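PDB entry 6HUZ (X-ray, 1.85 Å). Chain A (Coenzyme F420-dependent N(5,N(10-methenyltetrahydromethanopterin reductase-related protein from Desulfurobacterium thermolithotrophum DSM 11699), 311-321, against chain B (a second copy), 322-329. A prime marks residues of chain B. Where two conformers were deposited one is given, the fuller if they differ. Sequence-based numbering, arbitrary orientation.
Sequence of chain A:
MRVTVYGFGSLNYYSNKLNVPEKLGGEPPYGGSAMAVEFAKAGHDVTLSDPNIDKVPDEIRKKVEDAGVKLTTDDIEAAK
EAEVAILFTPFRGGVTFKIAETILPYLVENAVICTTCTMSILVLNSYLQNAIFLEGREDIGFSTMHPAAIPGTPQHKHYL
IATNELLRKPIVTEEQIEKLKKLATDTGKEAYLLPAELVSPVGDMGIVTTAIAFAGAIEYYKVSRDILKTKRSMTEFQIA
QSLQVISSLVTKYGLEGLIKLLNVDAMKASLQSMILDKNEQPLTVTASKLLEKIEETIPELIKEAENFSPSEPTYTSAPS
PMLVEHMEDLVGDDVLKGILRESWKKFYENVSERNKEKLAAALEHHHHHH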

# COMPACT_ATOMS: atom_id res chain seq x y z
N SER A 311 20.63 4.98 -2.33
CA SER A 311 21.54 6.13 -2.19
C SER A 311 21.53 6.70 -0.78
O SER A 311 22.58 7.11 -0.29
N GLU A 312 20.36 6.74 -0.13
CA GLU A 312 20.27 7.26 1.22
C GLU A 312 19.21 6.50 2.02
O GLU A 312 18.27 5.92 1.45
N PRO A 313 19.35 6.49 3.35
CA PRO A 313 18.38 5.77 4.19
C PRO A 313 17.03 6.47 4.31
O PRO A 313 16.92 7.66 4.05
N THR A 314 16.02 5.71 4.71
CA THR A 314 14.68 6.24 4.93
C THR A 314 13.91 5.31 5.83
O THR A 314 14.33 4.17 6.09
N TYR A 315 12.78 5.80 6.30
CA TYR A 315 11.85 5.12 7.17
C TYR A 315 10.67 4.67 6.31
O TYR A 315 9.66 5.40 6.21
N THR A 316 10.79 3.50 5.67
CA THR A 316 9.72 3.03 4.79
C THR A 316 8.36 2.82 5.44
O THR A 316 7.36 2.94 4.75
N SER A 317 8.31 2.48 6.72
CA SER A 317 7.06 2.20 7.44
C SER A 317 6.48 3.40 8.17
O SER A 317 5.45 3.27 8.85
N ALA A 318 7.10 4.57 8.06
CA ALA A 318 6.55 5.71 8.78
C ALA A 318 5.10 6.00 8.29
O ALA A 318 4.87 6.24 7.10
N PRO A 319 4.10 5.96 9.21
CA PRO A 319 2.71 6.18 8.80
C PRO A 319 2.40 7.62 8.39
O PRO A 319 2.36 8.52 9.22
N SER A 320 2.15 7.82 7.10
CA SER A 320 1.84 9.16 6.57
C SER A 320 0.86 9.97 7.41
O SER A 320 1.20 11.09 7.78
N PRO A 321 -0.35 9.48 7.75
CA PRO A 321 -1.27 10.32 8.55
C PRO A 321 -0.69 10.84 9.86
O PRO A 321 -1.05 11.96 10.26
N MET B 322 8.80 11.50 1.53
CA MET B 322 8.93 12.94 1.35
C MET B 322 8.68 13.65 2.69
O MET B 322 9.41 14.58 3.02
N LEU B 323 7.64 13.23 3.45
CA LEU B 323 7.36 13.83 4.77
C LEU B 323 8.55 13.51 5.71
O LEU B 323 8.94 14.33 6.53
N VAL B 324 9.11 12.31 5.59
CA VAL B 324 10.24 11.89 6.43
C VAL B 324 11.45 12.82 6.16
O VAL B 324 12.06 13.33 7.10
N GLU B 325 11.76 13.07 4.89
CA GLU B 325 12.89 13.93 4.54
C GLU B 325 12.73 15.34 5.10
O GLU B 325 13.68 15.90 5.62
N HIS B 326 11.54 15.91 4.97
CA HIS B 326 11.24 17.26 5.45
C HIS B 326 11.35 17.32 6.97
O HIS B 326 11.95 18.26 7.50
N MET B 327 10.76 16.34 7.65
CA MET B 327 10.81 16.26 9.12
C MET B 327 12.25 16.15 9.60
O MET B 327 12.64 16.87 10.52
N GLU B 328 13.05 15.26 8.97
CA GLU B 328 14.47 15.09 9.34
C GLU B 328 15.22 16.43 9.19
O GLU B 328 16.06 16.75 10.02
N ASP B 329 14.92 17.20 8.12
CA ASP B 329 15.57 18.49 7.86
C ASP B 329 15.13 19.56 8.85
O ASP B 329 15.91 20.43 9.22

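Side-chain packing between a loop segment of chain A that runs into the start of a helix at Ser320 (Ser311 to Pro321) and one helix of chain B (Met322′ to Asp329′). The two stretches bury 293 Å² together, and no direct hydrogen bond crosses between them; the contact rests on apolar packing, one bridging water and a few polar atoms lying against carbon. The helix presents Leu323′, Val324′ and Glu328′ with their CA-to-CB bonds toward chain A; Val324′ and Glu328′ lie one turn apart, joined by Glu328′ N to Val324′ O at 2.9 Å, with Leu323′ beside them. Val324′ is the centre of the contact and has the largest covered area of any residue here. Its chi1 is t (167°); CG1 lies 3.7 Å from Tyr315 CD2 and 4.1 Å from Thr314 OG1, CG2 lies 3.7 Å from Ala318 CB, and both methyls also lie near Tyr315 CB. Tyr315 and Ala318 can both meet this one valine because they are the first and last residues of a type I turn, closed by Ala318 N to Tyr315 O at 3.3 Å; both point toward the helix, whereas Thr316, inside the turn, points away with chi1 p.

Tyr315 adopts chi1 m (-75°) with chi2 at -88°, the ring standing roughly perpendicular to the plane of its CA-CB-CG bonds, as is usual for an aromatic side chain. This pose offers the ring edge, not a face, to the helix: Val324′ CG1 and Glu328′ OE2 both sit near the ring plane, the latter 3.3 Å from Tyr315 CE2. A carboxylate oxygen in that position meets the slightly positive rim of ring hydrogens, a favourable but modest contact. Glu328′ reaches it by folding, with chi1 and chi2 both m (-76° and -72°) and chi3 near zero (-7°). The Tyr315 hydroxyl is hydrogen-bonded elsewhere in the structure.

At the other end, Leu323′ (chi1 m, chi2 t at 153°) brings CD1 to 3.9 Å from Ser320 OG. Ser320, given here in one of two deposited conformers, has chi1 m (-80°) and a CA-to-CB bond directed sideways; its hydroxyl is hydrogen-bonded elsewhere in the structure, and the leucine methyl, which cannot hydrogen-bond, packs against it.

The acidic side chains meet at a partly exposed edge. Glu312 points toward the helix with chi1 p and an extended chi2 t; Glu325′ leaves its helix sideways, but chi1 m and chi2 t carry its end nearer to chain A. Their carboxylates approach without pairing, Glu312 OE2 to Glu325′ OE1 being 4.2 Å, like charges close together; both oxygens are hydrogen-bonded elsewhere in the structure. Thr314, chi1 t (-167°), holds water 1 at 2.5 Å from OG1, and this water donates a weak hydrogen bond to Glu325′ OE1 at 3.5 Å, linking the chains. Away from the contact, His326′ (chi1 m, chi2 90°) folds back along its own helix, where ND1 donates to Met322′ O at 3.0 Å.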

# COMPACT_ATOMS: atom_id res chain seq x y z
CB SER A 311 21.15 7.23 -3.19
OG SER A 311 19.76 7.49 -3.15
CB GLU A 312 19.98 8.76 1.18
CG GLU A 312 18.67 9.13 0.54
CD GLU A 312 18.49 10.62 0.44
OE1 GLU A 312 19.36 11.29 -0.17
OE2 GLU A 312 17.48 11.13 0.97
CB PRO A 313 19.07 5.71 5.55
CG PRO A 313 19.94 6.88 5.58
CD PRO A 313 20.41 7.11 4.18
CB THR A 314 13.91 6.48 3.62
OG1 THR A 314 12.74 7.27 3.93
CG2 THR A 314 13.49 5.18 2.94
CB TYR A 315 11.32 6.08 8.22
CG TYR A 315 12.32 6.38 9.32
CD1 TYR A 315 12.40 5.58 10.45
CD2 TYR A 315 13.18 7.46 9.22
CE1 TYR A 315 13.31 5.86 11.46
CE2 TYR A 315 14.09 7.75 10.22
CZ TYR A 315 14.15 6.95 11.35
OH TYR A 315 15.06 7.21 12.35
CB THR A 316 10.15 1.75 4.07
OG1 THR A 316 10.32 0.73 5.04
CG2 THR A 316 11.44 1.92 3.29
CB SER A 317 7.32 1.08 8.48
OG SER A 317 8.12 1.51 9.57
CB ALA A 318 7.45 6.93 8.59
CB PRO A 319 1.90 5.74 10.03
CG PRO A 319 2.86 5.06 10.93
CD PRO A 319 4.19 5.67 10.65
CB SER A 320 1.31 9.07 5.14
OG SER A 320 2.39 8.94 4.24
CB PRO A 321 -2.53 9.44 8.73
CG PRO A 321 -2.14 8.09 8.32
CD PRO A 321 -0.96 8.18 7.40
CB MET B 322 7.93 13.47 0.31
CG MET B 322 8.30 13.14 -1.12
SD MET B 322 7.01 13.71 -2.28
CE MET B 322 7.17 15.52 -2.11
CB LEU B 323 6.09 13.23 5.40
CG LEU B 323 4.73 13.66 4.84
CD1 LEU B 323 3.68 12.58 5.05
CD2 LEU B 323 4.26 14.92 5.49
CB VAL B 324 10.58 10.39 6.25
CG1 VAL B 324 11.94 10.02 6.88
CG2 VAL B 324 9.48 9.52 6.86
CB GLU B 325 13.05 14.02 3.01
CG GLU B 325 13.80 12.85 2.41
CD GLU B 325 13.78 12.83 0.89
OE1 GLU B 325 13.35 11.81 0.31
OE2 GLU B 325 14.20 13.85 0.28
CB HIS B 326 9.83 17.69 5.03
CG HIS B 326 9.78 18.31 3.66
ND1 HIS B 326 9.58 17.55 2.52
CD2 HIS B 326 9.93 19.61 3.30
CE1 HIS B 326 9.59 18.40 1.51
NE2 HIS B 326 9.79 19.65 1.93
CB MET B 327 10.00 15.07 9.62
CG MET B 327 8.54 15.37 9.72
SD MET B 327 8.23 16.61 11.01
CE MET B 327 8.16 15.53 12.41
CB GLU B 328 15.17 14.05 8.44
CG GLU B 328 14.84 12.60 8.76
CD GLU B 328 15.43 12.04 10.04
OE1 GLU B 328 16.25 12.74 10.68
OE2 GLU B 328 15.06 10.91 10.41
CB ASP B 329 15.24 18.99 6.43
CG ASP B 329 15.97 18.27 5.32
OD1 ASP B 329 17.01 17.64 5.59
OD2 ASP B 329 15.49 18.34 4.17
O HOH W 1 12.98 9.57 2.94